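Local structure of acetylxylan esterase (Geobacillus stearothermophilus, 5BN1) at residues G6-F11 with G53-N58; M134-I139 with R149-Y154. The protein removes acetyl side groups from the xylose units of xylan and xylo-oligosaccharides, working as a ring-shaped homooctamer in plant biomass breakdown. The protein carries 1 engineered substitution. All coordinates share one frame; numbering follows the deposited sequence.

Contact 1 comes first along the chain and is complete before contact 2 begins. Their centres lie about 26 Å apart on opposite sides of the middle of the chain, and their nearest atoms are about 5 Å apart without touching. The parallel sheet, ordered 55-58, 8-13, 84-88, 130-134, 168-170, connects them: contact 1 pairs edge strand 55-58 with its neighbour 8-13, whereas contact 2 follows the exit of strand 130-134 into a loop that meets helix 146-165. Side chains of both lie near inferred catalytic residues: N58 about 10 Å from S15, F137 about 8 Å from H194, and Y138 about 7 Å from D191, near the triad without touching it.

Contact 1: G6-F11 with G53-N58; sequences GEKLLF and GIRVVN
L9 and F11 alternate with R55 and V57 in a parallel ladder, strand axes 4.6 Å apart at 18°. L9 N donates to R55 O (2.8 Å), V57 N to L9 O (3.0 Å) and F11 N to V57 O; R55 N to E7 O extends the pattern backwards. G6 N also donates a hydrogen bond to G53 O (2.9 Å), from above the carbonyl plane.

Apolar contacts on the face of L9, F11 and V56 centre on the F11 ring: V56 CG1 meets its edge, 3.6 Å from F11 CE2. Helix 37-48 covers V56 and F11 here.

Charged groups share the other face with L10 and V57. R55 has two conformers; in the one described, a bend at chi3 (-89°) sets K8 CE over one guanidinium face, toward its rim and 3.4 Å from R55 NH2. K8 NZ is then 3.9 Å from R55 NH2, a like-charge proximity probably eased by Q80 O for K8 NZ and, in this conformer, E27 and E105 of a second subunit for R55.

Strand 8-13, helix 37-48 and strand 55-58 form a beta-alpha-beta crossover, with inferred nucleophile S15 shortly after the first strand, characteristic of the SGNH-hydrolase alpha/beta/alpha fold.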
loop_
_atom_site.group_PDB
_atom_site.type_symbol
_atom_site.label_atom_id
_atom_site.label_comp_id
_atom_site.label_asym_id
_atom_site.label_seq_id
_atom_site.Cartn_x
_atom_site.Cartn_y
_atom_site.Cartn_z
ATOM N N GLY A 6 10.389 -31.418 -26.146
ATOM C CA GLY A 6 11.007 -31.961 -24.999
ATOM C C GLY A 6 12.294 -31.238 -24.640
ATOM O O GLY A 6 12.841 -31.532 -23.556
ATOM N N GLU A 7 12.641 -30.248 -25.458
ATOM C CA GLU A 7 13.936 -29.498 -25.180
ATOM C C GLU A 7 13.692 -28.248 -24.366
ATOM O O GLU A 7 12.562 -27.755 -24.351
ATOM C CB GLU A 7 14.610 -29.065 -26.371
ATOM C CG GLU A 7 15.252 -30.226 -27.163
ATOM C CD GLU A 7 15.663 -29.887 -28.541
ATOM O OE1 GLU A 7 15.857 -30.936 -29.179
ATOM O OE2 GLU A 7 15.694 -28.780 -29.223
ATOM N N LYS A 8 14.670 -27.905 -23.534
ATOM C CA LYS A 8 14.608 -26.761 -22.642
ATOM C C LYS A 8 15.384 -25.618 -23.289
ATOM O O LYS A 8 16.552 -25.693 -23.616
ATOM C CB LYS A 8 15.156 -27.019 -21.291
ATOM C CG LYS A 8 15.174 -25.824 -20.393
ATOM C CD LYS A 8 15.865 -26.036 -19.055
ATOM C CE LYS A 8 15.046 -26.523 -17.970
ATOM N NZ LYS A 8 15.674 -26.570 -16.644
ATOM N N LEU A 9 14.698 -24.473 -23.482
ATOM C CA LEU A 9 15.248 -23.274 -24.090
ATOM C C LEU A 9 15.307 -22.245 -23.006
ATOM O O LEU A 9 14.281 -21.930 -22.373
ATOM C CB LEU A 9 14.362 -22.794 -25.231
ATOM C CG LEU A 9 14.528 -21.342 -25.735
ATOM C CD1 LEU A 9 15.951 -21.071 -26.229
ATOM C CD2 LEU A 9 13.577 -21.154 -26.875
ATOM N N LEU A 10 16.497 -21.718 -22.710
ATOM C CA LEU A 10 16.738 -20.822 -21.643
ATOM C C LEU A 10 17.193 -19.533 -22.254
ATOM O O LEU A 10 18.136 -19.464 -23.033
ATOM C CB LEU A 10 17.786 -21.328 -20.652
ATOM C CG LEU A 10 18.150 -20.499 -19.464
ATOM C CD1 LEU A 10 18.638 -21.424 -18.352
ATOM C CD2 LEU A 10 19.287 -19.539 -19.743
ATOM N N PHE A 11 16.547 -18.394 -21.871
ATOM C CA PHE A 11 16.896 -17.046 -22.325
ATOM C C PHE A 11 17.568 -16.344 -21.182
ATOM O O PHE A 11 17.183 -16.387 -20.016
ATOM C CB PHE A 11 15.626 -16.257 -22.700
ATOM C CG PHE A 11 14.939 -16.709 -23.934
ATOM C CD1 PHE A 11 15.183 -16.083 -25.097
ATOM C CD2 PHE A 11 13.898 -17.680 -23.854
ATOM C CE1 PHE A 11 14.539 -16.421 -26.279
ATOM C CE2 PHE A 11 13.220 -17.995 -25.007
ATOM C CZ PHE A 11 13.519 -17.411 -26.203
ATOM N N GLY A 53 6.713 -29.192 -27.960
ATOM C CA GLY A 53 6.647 -29.186 -26.548
ATOM C C GLY A 53 7.919 -28.709 -25.901
ATOM O O GLY A 53 8.554 -29.409 -25.145
ATOM N N ILE A 54 8.190 -27.439 -26.115
ATOM C CA ILE A 54 9.406 -26.856 -25.540
ATOM C C ILE A 54 9.162 -26.335 -24.160
ATOM O O ILE A 54 8.023 -25.868 -23.865
ATOM C CB ILE A 54 10.004 -25.764 -26.417
ATOM C CG1 ILE A 54 9.016 -24.699 -26.686
ATOM C CG2 ILE A 54 10.484 -26.343 -27.719
ATOM C CD1 ILE A 54 9.756 -23.468 -27.148
ATOM N N ARG A 55 10.171 -26.459 -23.307
ATOM C CA ARG A 55 10.082 -25.878 -22.007
ATOM C C ARG A 55 11.034 -24.673 -22.019
ATOM O O ARG A 55 12.065 -24.706 -22.525
ATOM C CB ARG A 55 10.488 -26.803 -20.887
ATOM C CG ARG A 55 10.135 -28.266 -21.049
ATOM C CD ARG A 55 10.914 -28.909 -19.891
ATOM N NE ARG A 55 11.071 -27.811 -18.889
ATOM C CZ ARG A 55 11.753 -27.885 -17.754
ATOM N NH1 ARG A 55 12.422 -28.985 -17.448
ATOM N NH2 ARG A 55 11.813 -26.847 -16.962
ATOM N N VAL A 56 10.505 -23.549 -21.569
ATOM C CA VAL A 56 11.204 -22.246 -21.630
ATOM C C VAL A 56 11.381 -21.654 -20.284
ATOM O O VAL A 56 10.492 -21.652 -19.421
ATOM C CB VAL A 56 10.501 -21.295 -22.616
ATOM C CG1 VAL A 56 11.229 -19.937 -22.693
ATOM C CG2 VAL A 56 10.364 -21.888 -23.969
ATOM N N VAL A 57 12.613 -21.130 -20.016
ATOM C CA VAL A 57 13.013 -20.507 -18.788
ATOM C C VAL A 57 13.589 -19.082 -19.137
ATOM O O VAL A 57 14.292 -18.955 -20.123
ATOM C CB VAL A 57 14.136 -21.317 -18.074
ATOM C CG1 VAL A 57 14.413 -20.743 -16.726
ATOM C CG2 VAL A 57 13.757 -22.793 -17.953
ATOM N N ASN A 58 13.196 -18.080 -18.344
ATOM C CA ASN A 58 13.691 -16.736 -18.502
ATOM C C ASN A 58 14.528 -16.346 -17.365
ATOM O O ASN A 58 14.137 -16.206 -16.203
ATOM C CB ASN A 58 12.492 -15.771 -18.635
ATOM C CG ASN A 58 12.945 -14.355 -18.990
ATOM O OD1 ASN A 58 14.110 -13.989 -18.844
ATOM N ND2 ASN A 58 11.973 -13.506 -19.373
#

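Contact 2: M134-I139 with R149-Y154; sequences MTPFYI and RTMDQY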
loop_
_atom_site.group_PDB
_atom_site.type_symbol
_atom_site.label_atom_id
_atom_site.label_comp_id
_atom_site.label_asym_id
_atom_site.label_seq_id
_atom_site.Cartn_x
_atom_site.Cartn_y
_atom_site.Cartn_z
ATOM N N MET A 134 22.038 -13.331 -29.744
ATOM C CA MET A 134 21.372 -12.181 -30.264
ATOM C C MET A 134 22.166 -10.937 -30.002
ATOM O O MET A 134 22.686 -10.737 -28.941
ATOM C CB MET A 134 20.038 -11.998 -29.481
ATOM C CG MET A 134 19.123 -13.189 -29.508
ATOM S SD MET A 134 17.524 -13.034 -28.492
ATOM C CE MET A 134 16.742 -11.773 -29.473
ATOM N N THR A 135 22.265 -10.096 -30.976
ATOM C CA THR A 135 23.035 -8.834 -30.831
ATOM C C THR A 135 22.300 -7.930 -29.828
ATOM O O THR A 135 21.056 -8.042 -29.730
ATOM C CB THR A 135 23.227 -8.003 -32.099
ATOM O OG1 THR A 135 21.966 -7.595 -32.698
ATOM C CG2 THR A 135 23.915 -8.867 -33.189
ATOM N N PRO A 136 23.015 -7.147 -29.071
ATOM C CA PRO A 136 22.356 -5.939 -28.511
ATOM C C PRO A 136 21.849 -5.089 -29.651
ATOM O O PRO A 136 22.069 -5.247 -30.874
ATOM C CB PRO A 136 23.472 -5.362 -27.673
ATOM C CG PRO A 136 24.731 -5.541 -28.548
ATOM C CD PRO A 136 24.519 -6.955 -28.990
ATOM N N PHE A 137 21.163 -3.975 -29.287
ATOM C CA PHE A 137 20.631 -3.065 -30.240
ATOM C C PHE A 137 20.458 -1.676 -29.568
ATOM O O PHE A 137 20.484 -1.585 -28.341
ATOM C CB PHE A 137 19.207 -3.535 -30.759
ATOM C CG PHE A 137 18.148 -3.662 -29.706
ATOM C CD1 PHE A 137 17.477 -2.512 -29.339
ATOM C CD2 PHE A 137 17.885 -4.847 -29.066
ATOM C CE1 PHE A 137 16.542 -2.595 -28.289
ATOM C CE2 PHE A 137 16.991 -4.943 -28.051
ATOM C CZ PHE A 137 16.344 -3.811 -27.634
ATOM N N TYR A 138 20.247 -0.713 -30.443
ATOM C CA TYR A 138 19.943 0.668 -29.997
ATOM C C TYR A 138 18.976 1.194 -30.981
ATOM O O TYR A 138 19.222 1.152 -32.202
ATOM C CB TYR A 138 21.179 1.504 -29.851
ATOM C CG TYR A 138 21.002 2.843 -29.171
ATOM C CD1 TYR A 138 20.438 2.909 -27.917
ATOM C CD2 TYR A 138 21.500 3.999 -29.728
ATOM C CE1 TYR A 138 20.326 4.091 -27.241
ATOM C CE2 TYR A 138 21.369 5.209 -29.040
ATOM C CZ TYR A 138 20.818 5.229 -27.803
ATOM O OH TYR A 138 20.772 6.463 -27.145
ATOM N N ILE A 139 17.809 1.675 -30.477
ATOM C CA ILE A 139 16.767 2.034 -31.409
ATOM C C ILE A 139 16.978 3.463 -31.863
ATOM O O ILE A 139 16.490 4.465 -31.320
ATOM C CB ILE A 139 15.365 1.812 -30.744
ATOM C CG1 ILE A 139 15.237 0.408 -30.264
ATOM C CG2 ILE A 139 14.243 2.225 -31.748
ATOM C CD1 ILE A 139 13.977 0.097 -29.442
ATOM N N ARG A 149 26.743 3.836 -32.951
ATOM C CA ARG A 149 28.029 3.351 -33.554
ATOM C C ARG A 149 28.712 2.371 -32.680
ATOM O O ARG A 149 29.161 1.283 -33.106
ATOM C CB ARG A 149 28.873 4.534 -33.896
ATOM C CG ARG A 149 30.174 4.170 -34.589
ATOM C CD ARG A 149 30.823 5.496 -35.066
ATOM N NE ARG A 149 31.180 6.415 -33.992
ATOM C CZ ARG A 149 30.915 7.769 -33.857
ATOM N NH1 ARG A 149 30.232 8.546 -34.744
ATOM N NH2 ARG A 149 31.377 8.394 -32.761
ATOM N N THR A 150 28.794 2.669 -31.372
ATOM C CA THR A 150 29.306 1.709 -30.447
ATOM C C THR A 150 28.612 0.410 -30.394
ATOM O O THR A 150 29.089 -0.698 -30.363
ATOM C CB THR A 150 29.576 2.384 -29.063
ATOM O OG1 THR A 150 30.392 3.564 -29.205
ATOM C CG2 THR A 150 30.105 1.468 -28.051
ATOM N N MET A 151 27.259 0.542 -30.305
ATOM C CA MET A 151 26.472 -0.636 -30.247
ATOM C C MET A 151 26.691 -1.577 -31.470
ATOM O O MET A 151 26.740 -2.771 -31.303
ATOM C CB MET A 151 24.953 -0.263 -30.140
ATOM C CG MET A 151 24.119 -1.334 -29.546
ATOM S SD MET A 151 24.385 -1.705 -27.804
ATOM C CE MET A 151 23.537 -0.264 -27.154
ATOM N N ASP A 152 26.795 -0.946 -32.639
ATOM C CA ASP A 152 27.076 -1.693 -33.900
ATOM C C ASP A 152 28.405 -2.453 -33.766
ATOM O O ASP A 152 28.514 -3.643 -34.173
ATOM C CB ASP A 152 27.057 -0.875 -35.116
ATOM C CG ASP A 152 25.662 -0.464 -35.601
ATOM O OD1 ASP A 152 24.701 -0.799 -34.964
ATOM O OD2 ASP A 152 25.696 0.305 -36.600
ATOM N N GLN A 153 29.377 -1.800 -33.121
ATOM C CA GLN A 153 30.689 -2.489 -32.898
ATOM C C GLN A 153 30.574 -3.688 -32.030
ATOM O O GLN A 153 31.088 -4.777 -32.261
ATOM C CB GLN A 153 31.675 -1.477 -32.406
ATOM C CG GLN A 153 33.027 -2.153 -32.169
ATOM C CD GLN A 153 34.065 -1.141 -31.759
ATOM O OE1 GLN A 153 33.836 -0.247 -30.855
ATOM N NE2 GLN A 153 35.172 -1.142 -32.506
ATOM N N TYR A 154 29.800 -3.637 -30.895
ATOM C CA TYR A 154 29.499 -4.762 -30.031
ATOM C C TYR A 154 28.719 -5.827 -30.780
ATOM O O TYR A 154 28.969 -7.014 -30.592
ATOM C CB TYR A 154 28.779 -4.311 -28.739
ATOM C CG TYR A 154 29.681 -3.683 -27.664
ATOM C CD1 TYR A 154 30.407 -2.512 -27.963
ATOM C CD2 TYR A 154 29.739 -4.200 -26.399
ATOM C CE1 TYR A 154 31.289 -1.937 -27.000
ATOM C CE2 TYR A 154 30.562 -3.628 -25.430
ATOM C CZ TYR A 154 31.264 -2.506 -25.768
ATOM O OH TYR A 154 32.123 -1.908 -24.798
#
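M151 reaches from helix 146-165 to three consecutive residues, P136, F137 and Y138, and no hydrogen bond crosses between the segments. Its sulfur, M151 SD, sits 3.8 Å from P136 CB and almost as near P136 CG. The terminal methyl, M151 CE, lies 3.5 Å from F137 O and 4.0 Å from Y138 CB. M151 CG backs this up, 3.7 Å from F137 C, so the thioether chain lies against the loop backbone as well as its side chains. Bends at chi2 (68°) and chi3 (75°) place SD and CE, respectively, in these positions. The carbonyl F137 O is buried by the contact and has no hydrogen-bond partner in the model; the methyl is its neighbour across the interface. One helical turn on, Y154 CB adds a contact with P136 CG at 4.2 Å.

Within the loop, T135 OG1 donates to P136 O (3.0 Å), tilted 32° from the carbonyl plane, which links the T135 side chain to the backbone just past it. Farther out, V94 of helix 91-99 packs on both M151 and Y154, and the F137 ring meets F176 of helix 172-180. Y138 OH is hydrogen-bonded to Y184 OH of a third subunit.

Here the loop leaving the C-terminal end of strand 130-134 packs on the helix that follows it. The side chain of Y138 lies about 7 Å from that of D191, and that of F137 about 8 Å from that of H194, near the probable charge-relay pair without Y138 touching it.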